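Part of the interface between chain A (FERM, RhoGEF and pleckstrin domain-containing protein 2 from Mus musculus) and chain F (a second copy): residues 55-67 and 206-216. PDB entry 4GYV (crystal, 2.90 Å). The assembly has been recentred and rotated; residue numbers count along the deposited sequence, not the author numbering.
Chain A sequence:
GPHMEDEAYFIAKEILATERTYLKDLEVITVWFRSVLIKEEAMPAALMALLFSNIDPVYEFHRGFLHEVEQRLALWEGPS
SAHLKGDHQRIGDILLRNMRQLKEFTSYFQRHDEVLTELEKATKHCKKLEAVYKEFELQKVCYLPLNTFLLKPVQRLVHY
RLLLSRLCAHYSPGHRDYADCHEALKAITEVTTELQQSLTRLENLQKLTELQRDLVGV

Chain A (55-67) IDPVYEFHRGFLH
Chain F 206-216: QKLTELQRDLV

How do the two backbones lie? From D56(A) onward chain A is helical, with I55(A) as N-cap; its O accepts from Y59(A) N at 2.8 Å. Chain F is already helical at Q206(F), in a helix that begins earlier in the chain; D214(F) (phi/psi -140/60) has left the helix, and L215(F) (-81/144) is extended. The helices run nearly parallel, at 22°, with axes no closer than 13.5 Å, so side chains must span the gap. In register, D56(A) CA is 8.7 Å from K207(F) CA, and R63(A) CA is 8.0 Å from V216(F) CA.

What satisfies R63(A)? Its chi1 of -94°, chi2 of -78° (m), chi3 of -143° and chi4 of 118° carry the guanidinium to D214(F), whose chi1 is t. NH1 and NH2 of R63(A) both donate to OD1 of D214(F), at 3.3 and 3.1 Å, making a salt bridge. NE and NH2 of R63(A) also donate to Y59(A) OH, at 3.2 and 3.3 Å, which ties the arginine to its own helix. D214(F) O lies 2.4 Å from R63(A) NH2, near the guanidinium plane, but the angle is too poor for a hydrogen bond. D214(F) OD2 is satisfied elsewhere in the structure.

How is K207(F) shared? With chi1 -103° and chi2 -73° (m), its NZ donates to E210(F) OE2 at 3.2 Å, a salt bridge within chain F. A long one crosses the contact, K207(F) NZ to E60(A) OE2 at 4.0 Å. D56(A) OD2 meets only carbon here, K207(F) CG at 3.7 Å; both its carboxylate oxygens are hydrogen-bonded elsewhere.

Where do apolar groups meet? Y59(A), chi1 t, brings CE1 4.3 Å from L211(F) CD2, obliquely to its ring; L211(F) is m, t. Seven residues on, L66(A) (t, p) packs CD2 3.5 Å from CG2 of V216(F), chi1 p.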

ATOM      1  N   ILE A  55      -2.280  20.738 -11.034  1.00 55.56           N
ATOM      2  CA  ILE A  55      -2.470  19.465 -10.344  1.00 54.92           C
ATOM      3  C   ILE A  55      -1.580  19.380  -9.113  1.00 55.67           C
ATOM      4  O   ILE A  55      -2.053  19.052  -8.022  1.00 53.22           O
ATOM      5  CB  ILE A  55      -2.170  18.255 -11.237  1.00 55.54           C
ATOM      6  CG1 ILE A  55      -3.237  18.112 -12.290  1.00 55.89           C
ATOM      7  CG2 ILE A  55      -2.271  16.994 -10.433  1.00 50.67           C
ATOM      8  CD1 ILE A  55      -4.559  17.862 -11.664  1.00 58.16           C
ATOM      9  N   ASP A  56      -0.296  19.690  -9.299  1.00 52.04           N
ATOM     10  CA  ASP A  56       0.668  19.742  -8.202  1.00 48.61           C
ATOM     11  C   ASP A  56       0.172  20.432  -6.935  1.00 57.94           C
ATOM     12  O   ASP A  56       0.312  19.873  -5.843  1.00 66.07           O
ATOM     13  CB  ASP A  56       1.979  20.383  -8.635  1.00 51.70           C
ATOM     14  CG  ASP A  56       2.893  19.426  -9.380  1.00 63.76           C
ATOM     15  OD1 ASP A  56       2.690  18.188  -9.299  1.00 60.89           O
ATOM     16  OD2 ASP A  56       3.830  19.936 -10.042  1.00 74.42           O
ATOM     17  N   PRO A  57      -0.411  21.641  -7.061  1.00 59.81           N
ATOM     18  CA  PRO A  57      -0.921  22.272  -5.831  1.00 60.80           C
ATOM     19  C   PRO A  57      -2.135  21.543  -5.245  1.00 55.01           C
ATOM     20  O   PRO A  57      -2.257  21.474  -4.029  1.00 49.58           O
ATOM     21  CB  PRO A  57      -1.347  23.672  -6.296  1.00 45.58           C
ATOM     22  CG  PRO A  57      -0.857  23.819  -7.667  1.00 53.18           C
ATOM     23  CD  PRO A  57      -0.716  22.458  -8.246  1.00 48.13           C
ATOM     24  N   VAL A  58      -3.021  21.041  -6.107  1.00 49.33           N
ATOM     25  CA  VAL A  58      -4.164  20.259  -5.670  1.00 50.53           C
ATOM     26  C   VAL A  58      -3.701  19.061  -4.850  1.00 55.70           C
ATOM     27  O   VAL A  58      -4.247  18.781  -3.776  1.00 56.68           O
ATOM     28  CB  VAL A  58      -5.003  19.763  -6.873  1.00 48.76           C
ATOM     29  CG1 VAL A  58      -5.885  18.569  -6.485  1.00 39.14           C
ATOM     30  CG2 VAL A  58      -5.833  20.884  -7.434  1.00 44.97           C
ATOM     31  N   TYR A  59      -2.687  18.360  -5.345  1.00 46.56           N
ATOM     32  CA  TYR A  59      -2.126  17.245  -4.590  1.00 48.51           C
ATOM     33  C   TYR A  59      -1.589  17.682  -3.215  1.00 52.61           C
ATOM     34  O   TYR A  59      -1.829  17.015  -2.209  1.00 50.54           O
ATOM     35  CB  TYR A  59      -1.046  16.551  -5.399  1.00 40.50           C
ATOM     36  CG  TYR A  59      -0.409  15.369  -4.730  1.00 42.07           C
ATOM     37  CD1 TYR A  59       0.692  15.527  -3.896  1.00 45.48           C
ATOM     38  CD2 TYR A  59      -0.883  14.087  -4.956  1.00 48.57           C
ATOM     39  CE1 TYR A  59       1.289  14.441  -3.285  1.00 49.34           C
ATOM     40  CE2 TYR A  59      -0.277  12.985  -4.360  1.00 52.83           C
ATOM     41  CZ  TYR A  59       0.804  13.170  -3.525  1.00 54.65           C
ATOM     42  OH  TYR A  59       1.391  12.079  -2.928  1.00 61.39           O
ATOM     43  N   GLU A  60      -0.879  18.803  -3.159  1.00 49.94           N
ATOM     44  CA  GLU A  60      -0.391  19.281  -1.870  1.00 50.49           C
ATOM     45  C   GLU A  60      -1.535  19.501  -0.891  1.00 51.07           C
ATOM     46  O   GLU A  60      -1.431  19.152   0.279  1.00 53.81           O
ATOM     47  CB  GLU A  60       0.426  20.558  -2.013  1.00 48.78           C
ATOM     48  CG  GLU A  60       1.772  20.310  -2.609  1.00 71.39           C
ATOM     49  CD  GLU A  60       2.554  21.585  -2.823  1.00 89.38           C
ATOM     50  OE1 GLU A  60       2.218  22.602  -2.139  1.00 89.95           O
ATOM     51  OE2 GLU A  60       3.492  21.545  -3.676  1.00 90.31           O
ATOM     52  N   PHE A  61      -2.624  20.079  -1.381  1.00 44.81           N
ATOM     53  CA  PHE A  61      -3.764  20.330  -0.538  1.00 49.09           C
ATOM     54  C   PHE A  61      -4.303  19.046   0.094  1.00 51.76           C
ATOM     55  O   PHE A  61      -4.465  18.960   1.325  1.00 57.72           O
ATOM     56  CB  PHE A  61      -4.885  21.014  -1.300  1.00 45.57           C
ATOM     57  CG  PHE A  61      -6.172  20.959  -0.574  1.00 47.94           C
ATOM     58  CD1 PHE A  61      -6.439  21.879   0.428  1.00 52.58           C
ATOM     59  CD2 PHE A  61      -7.086  19.940  -0.831  1.00 49.08           C
ATOM     60  CE1 PHE A  61      -7.609  21.818   1.143  1.00 55.14           C
ATOM     61  CE2 PHE A  61      -8.260  19.865  -0.118  1.00 55.08           C
ATOM     62  CZ  PHE A  61      -8.526  20.809   0.877  1.00 50.84           C
ATOM     63  N   HIS A  62      -4.596  18.066  -0.752  1.00 39.44           N
ATOM     64  CA  HIS A  62      -5.130  16.809  -0.271  1.00 44.64           C
ATOM     65  C   HIS A  62      -4.168  16.085   0.663  1.00 51.60           C
ATOM     66  O   HIS A  62      -4.571  15.390   1.577  1.00 61.93           O
ATOM     67  CB  HIS A  62      -5.540  15.928  -1.437  1.00 43.04           C
ATOM     68  CG  HIS A  62      -6.708  16.473  -2.200  1.00 48.21           C
ATOM     69  ND1 HIS A  62      -8.000  16.394  -1.734  1.00 50.68           N
ATOM     70  CD2 HIS A  62      -6.774  17.136  -3.377  1.00 51.76           C
ATOM     71  CE1 HIS A  62      -8.814  16.974  -2.597  1.00 59.76           C
ATOM     72  NE2 HIS A  62      -8.095  17.430  -3.606  1.00 55.28           N
ATOM     73  N   ARG A  63      -2.887  16.274   0.454  1.00 48.65           N
ATOM     74  CA  ARG A  63      -1.942  15.637   1.328  1.00 50.15           C
ATOM     75  C   ARG A  63      -1.957  16.197   2.725  1.00 49.68           C
ATOM     76  O   ARG A  63      -1.790  15.461   3.691  1.00 59.41           O
ATOM     77  CB  ARG A  63      -0.559  15.711   0.732  1.00 52.58           C
ATOM     78  CG  ARG A  63      -0.292  14.475  -0.036  1.00 48.66           C
ATOM     79  CD  ARG A  63       0.043  13.356   0.903  1.00 52.19           C
ATOM     80  NE  ARG A  63       1.054  12.596   0.210  1.00 56.13           N
ATOM     81  CZ  ARG A  63       2.291  12.400   0.628  1.00 54.51           C
ATOM     82  NH1 ARG A  63       2.704  12.835   1.803  1.00 48.53           N
ATOM     83  NH2 ARG A  63       3.116  11.727  -0.147  1.00 75.99           N
ATOM     84  N   GLY A  64      -2.169  17.496   2.833  1.00 43.74           N
ATOM     85  CA  GLY A  64      -2.239  18.117   4.136  1.00 49.92           C
ATOM     86  C   GLY A  64      -3.531  17.704   4.801  1.00 58.91           C
ATOM     87  O   GLY A  64      -3.581  17.456   6.002  1.00 57.77           O
ATOM     88  N   PHE A  65      -4.583  17.631   4.002  1.00 56.91           N
ATOM     89  CA  PHE A  65      -5.878  17.216   4.489  1.00 51.35           C
ATOM     90  C   PHE A  65      -5.837  15.781   5.003  1.00 53.11           C
ATOM     91  O   PHE A  65      -6.336  15.475   6.087  1.00 52.08           O
ATOM     92  CB  PHE A  65      -6.889  17.325   3.361  1.00 48.85           C
ATOM     93  CG  PHE A  65      -8.274  16.984   3.767  1.00 52.31           C
ATOM     94  CD1 PHE A  65      -8.812  17.512   4.923  1.00 53.11           C
ATOM     95  CD2 PHE A  65      -9.046  16.127   2.999  1.00 51.99           C
ATOM     96  CE1 PHE A  65     -10.107  17.198   5.308  1.00 54.87           C
ATOM     97  CE2 PHE A  65     -10.337  15.812   3.378  1.00 51.98           C
ATOM     98  CZ  PHE A  65     -10.870  16.359   4.534  1.00 50.63           C
ATOM     99  N   LEU A  66      -5.247  14.896   4.214  1.00 46.64           N
ATOM    100  CA  LEU A  66      -5.196  13.499   4.587  1.00 45.72           C
ATOM    101  C   LEU A  66      -4.429  13.364   5.879  1.00 46.44           C
ATOM    102  O   LEU A  66      -4.789  12.595   6.759  1.00 53.64           O
ATOM    103  CB  LEU A  66      -4.522  12.668   3.502  1.00 40.50           C
ATOM    104  CG  LEU A  66      -4.218  11.209   3.871  1.00 40.96           C
ATOM    105  CD1 LEU A  66      -5.487  10.485   4.216  1.00 32.68           C
ATOM    106  CD2 LEU A  66      -3.489  10.479   2.741  1.00 33.13           C
ATOM    107  N   HIS A  67      -3.376  14.148   6.002  1.00 42.29           N
ATOM    108  CA  HIS A  67      -2.528  14.050   7.178  1.00 46.98           C
ATOM    109  C   HIS A  67      -3.304  14.361   8.448  1.00 50.72           C
ATOM    110  O   HIS A  67      -3.138  13.699   9.474  1.00 54.10           O
ATOM    111  CB  HIS A  67      -1.356  14.996   7.046  1.00 39.77           C
ATOM    112  CG  HIS A  67      -0.383  14.883   8.166  1.00 66.11           C
ATOM    113  ND1 HIS A  67      -0.378  15.758   9.237  1.00 62.42           N
ATOM    114  CD2 HIS A  67       0.606  13.988   8.399  1.00 56.18           C
ATOM    115  CE1 HIS A  67       0.583  15.415  10.071  1.00 59.38           C
ATOM    116  NE2 HIS A  67       1.192  14.346   9.587  1.00 57.96           N
TER
ATOM    117  N   GLN F 206      12.852  18.476 -10.852  1.00 59.45           N
ATOM    118  CA  GLN F 206      12.925  18.603  -9.398  1.00 60.05           C
ATOM    119  C   GLN F 206      11.659  18.087  -8.682  1.00 64.19           C
ATOM    120  O   GLN F 206      11.782  17.360  -7.693  1.00 58.79           O
ATOM    121  CB  GLN F 206      13.254  20.049  -8.999  1.00 72.57           C
ATOM    122  CG  GLN F 206      13.181  20.344  -7.496  1.00 90.31           C
ATOM    123  CD  GLN F 206      12.840  21.804  -7.206  1.00115.01           C
ATOM    124  OE1 GLN F 206      11.809  22.316  -7.661  1.00132.06           O
ATOM    125  NE2 GLN F 206      13.703  22.481  -6.449  1.00113.99           N
ATOM    126  N   LYS F 207      10.460  18.448  -9.171  1.00 61.50           N
ATOM    127  CA  LYS F 207       9.218  17.976  -8.550  1.00 63.61           C
ATOM    128  C   LYS F 207       9.177  16.464  -8.567  1.00 67.72           C
ATOM    129  O   LYS F 207       8.847  15.827  -7.565  1.00 65.61           O
ATOM    130  CB  LYS F 207       7.959  18.495  -9.257  1.00 65.59           C
ATOM    131  CG  LYS F 207       7.223  19.647  -8.580  1.00 60.51           C
ATOM    132  CD  LYS F 207       6.470  19.246  -7.359  1.00 65.35           C
ATOM    133  CE  LYS F 207       6.080  20.486  -6.540  1.00 85.60           C
ATOM    134  NZ  LYS F 207       6.998  20.780  -5.360  1.00 98.05           N
ATOM    135  N   LEU F 208       9.516  15.890  -9.712  1.00 63.19           N
ATOM    136  CA  LEU F 208       9.426  14.454  -9.850  1.00 58.51           C
ATOM    137  C   LEU F 208      10.307  13.735  -8.849  1.00 64.11           C
ATOM    138  O   LEU F 208       9.833  12.855  -8.124  1.00 62.61           O
ATOM    139  CB  LEU F 208       9.773  14.008 -11.263  1.00 59.91           C
ATOM    140  CG  LEU F 208       9.692  12.491 -11.414  1.00 61.96           C
ATOM    141  CD1 LEU F 208       8.325  11.950 -10.914  1.00 63.01           C
ATOM    142  CD2 LEU F 208       9.951  12.082 -12.831  1.00 63.69           C
ATOM    143  N   THR F 209      11.587  14.096  -8.786  1.00 62.48           N
ATOM    144  CA  THR F 209      12.463  13.367  -7.869  1.00 77.59           C
ATOM    145  C   THR F 209      12.080  13.568  -6.389  1.00 82.12           C
ATOM    146  O   THR F 209      12.323  12.685  -5.572  1.00 83.52           O
ATOM    147  CB  THR F 209      13.958  13.651  -8.093  1.00 67.57           C
ATOM    148  OG1 THR F 209      14.256  14.920  -7.543  1.00 65.05           O
ATOM    149  CG2 THR F 209      14.304  13.639  -9.578  1.00 67.86           C
ATOM    150  N   GLU F 210      11.471  14.708  -6.061  1.00 55.37           N
ATOM    151  CA  GLU F 210      10.973  14.967  -4.706  1.00 57.82           C
ATOM    152  C   GLU F 210       9.710  14.159  -4.401  1.00 60.57           C
ATOM    153  O   GLU F 210       9.609  13.491  -3.372  1.00 62.53           O
ATOM    154  CB  GLU F 210      10.693  16.460  -4.522  1.00 62.83           C
ATOM    155  CG  GLU F 210      10.036  16.846  -3.205  1.00 76.00           C
ATOM    156  CD  GLU F 210       9.674  18.341  -3.124  1.00 98.86           C
ATOM    157  OE1 GLU F 210       9.711  18.894  -2.004  1.00107.25           O
ATOM    158  OE2 GLU F 210       9.341  18.966  -4.165  1.00103.59           O
ATOM    159  N   LEU F 211       8.755  14.222  -5.319  1.00 59.98           N
ATOM    160  CA  LEU F 211       7.494  13.527  -5.173  1.00 63.66           C
ATOM    161  C   LEU F 211       7.637  12.029  -5.095  1.00 71.67           C
ATOM    162  O   LEU F 211       6.788  11.351  -4.510  1.00 83.65           O
ATOM    163  CB  LEU F 211       6.590  13.856  -6.352  1.00 65.38           C
ATOM    164  CG  LEU F 211       5.992  15.242  -6.275  1.00 58.19           C
ATOM    165  CD1 LEU F 211       5.174  15.496  -7.513  1.00 59.21           C
ATOM    166  CD2 LEU F 211       5.163  15.290  -5.030  1.00 58.48           C
ATOM    167  N   GLN F 212       8.690  11.505  -5.710  1.00 70.33           N
ATOM    168  CA  GLN F 212       8.833  10.061  -5.864  1.00 75.89           C
ATOM    169  C   GLN F 212       9.354   9.451  -4.571  1.00 79.02           C
ATOM    170  O   GLN F 212       9.145   8.264  -4.303  1.00 80.27           O
ATOM    171  CB  GLN F 212       9.781   9.772  -7.017  1.00 77.16           C
ATOM    172  CG  GLN F 212       9.416   8.578  -7.873  1.00 80.35           C
ATOM    173  CD  GLN F 212      10.120   8.649  -9.227  1.00 91.53           C
ATOM    174  OE1 GLN F 212      10.995   9.509  -9.447  1.00 85.01           O
ATOM    175  NE2 GLN F 212       9.737   7.753 -10.145  1.00 97.81           N
ATOM    176  N   ARG F 213      10.033  10.291  -3.788  1.00 61.09           N
ATOM    177  CA  ARG F 213      10.487   9.972  -2.441  1.00 65.94           C
ATOM    178  C   ARG F 213       9.370  10.143  -1.393  1.00 71.29           C
ATOM    179  O   ARG F 213       9.593   9.931  -0.205  1.00 79.49           O
ATOM    180  CB  ARG F 213      11.666  10.871  -2.055  1.00 59.74           C
ATOM    181  CG  ARG F 213      12.920  10.772  -2.967  1.00 87.40           C
ATOM    182  CD  ARG F 213      14.068  11.724  -2.530  1.00 89.73           C
ATOM    183  NE  ARG F 213      15.271  10.983  -2.130  1.00110.76           N
ATOM    184  CZ  ARG F 213      15.553  10.608  -0.878  1.00128.96           C
ATOM    185  NH1 ARG F 213      16.668   9.926  -0.619  1.00137.95           N
ATOM    186  NH2 ARG F 213      14.724  10.910   0.121  1.00129.18           N
ATOM    187  N   ASP F 214       8.180  10.542  -1.840  1.00 73.38           N
ATOM    188  CA  ASP F 214       7.069  10.849  -0.949  1.00 75.12           C
ATOM    189  C   ASP F 214       5.757  10.346  -1.513  1.00 82.26           C
ATOM    190  O   ASP F 214       4.842  11.122  -1.771  1.00 88.76           O
ATOM    191  CB  ASP F 214       6.959  12.357  -0.707  1.00 60.03           C
ATOM    192  CG  ASP F 214       6.110  12.701   0.525  1.00 86.73           C
ATOM    193  OD1 ASP F 214       5.801  11.807   1.366  1.00 82.85           O
ATOM    194  OD2 ASP F 214       5.761  13.894   0.653  1.00 90.07           O
ATOM    195  N   LEU F 215       5.658   9.050  -1.722  1.00 65.15           N
ATOM    196  CA  LEU F 215       4.399   8.513  -2.160  1.00 66.87           C
ATOM    197  C   LEU F 215       3.490   8.346  -0.958  1.00 67.92           C
ATOM    198  O   LEU F 215       3.945   8.035   0.147  1.00 71.62           O
ATOM    199  CB  LEU F 215       4.594   7.196  -2.897  1.00 68.77           C
ATOM    200  CG  LEU F 215       5.491   7.317  -4.120  1.00 68.10           C
ATOM    201  CD1 LEU F 215       5.442   6.021  -4.866  1.00 70.46           C
ATOM    202  CD2 LEU F 215       5.080   8.491  -5.031  1.00 66.81           C
ATOM    203  N   VAL F 216       2.209   8.587  -1.165  1.00 68.75           N
ATOM    204  CA  VAL F 216       1.265   8.470  -0.100  1.00 69.99           C
ATOM    205  C   VAL F 216       1.121   6.991   0.138  1.00 72.33           C
ATOM    206  O   VAL F 216       1.290   6.534   1.255  1.00 80.80           O
ATOM    207  CB  VAL F 216      -0.071   9.053  -0.520  1.00 73.92           C
ATOM    208  CG1 VAL F 216      -0.684   8.196  -1.597  1.00 72.47           C
ATOM    209  CG2 VAL F 216      -0.996   9.108   0.640  1.00 71.89           C
TER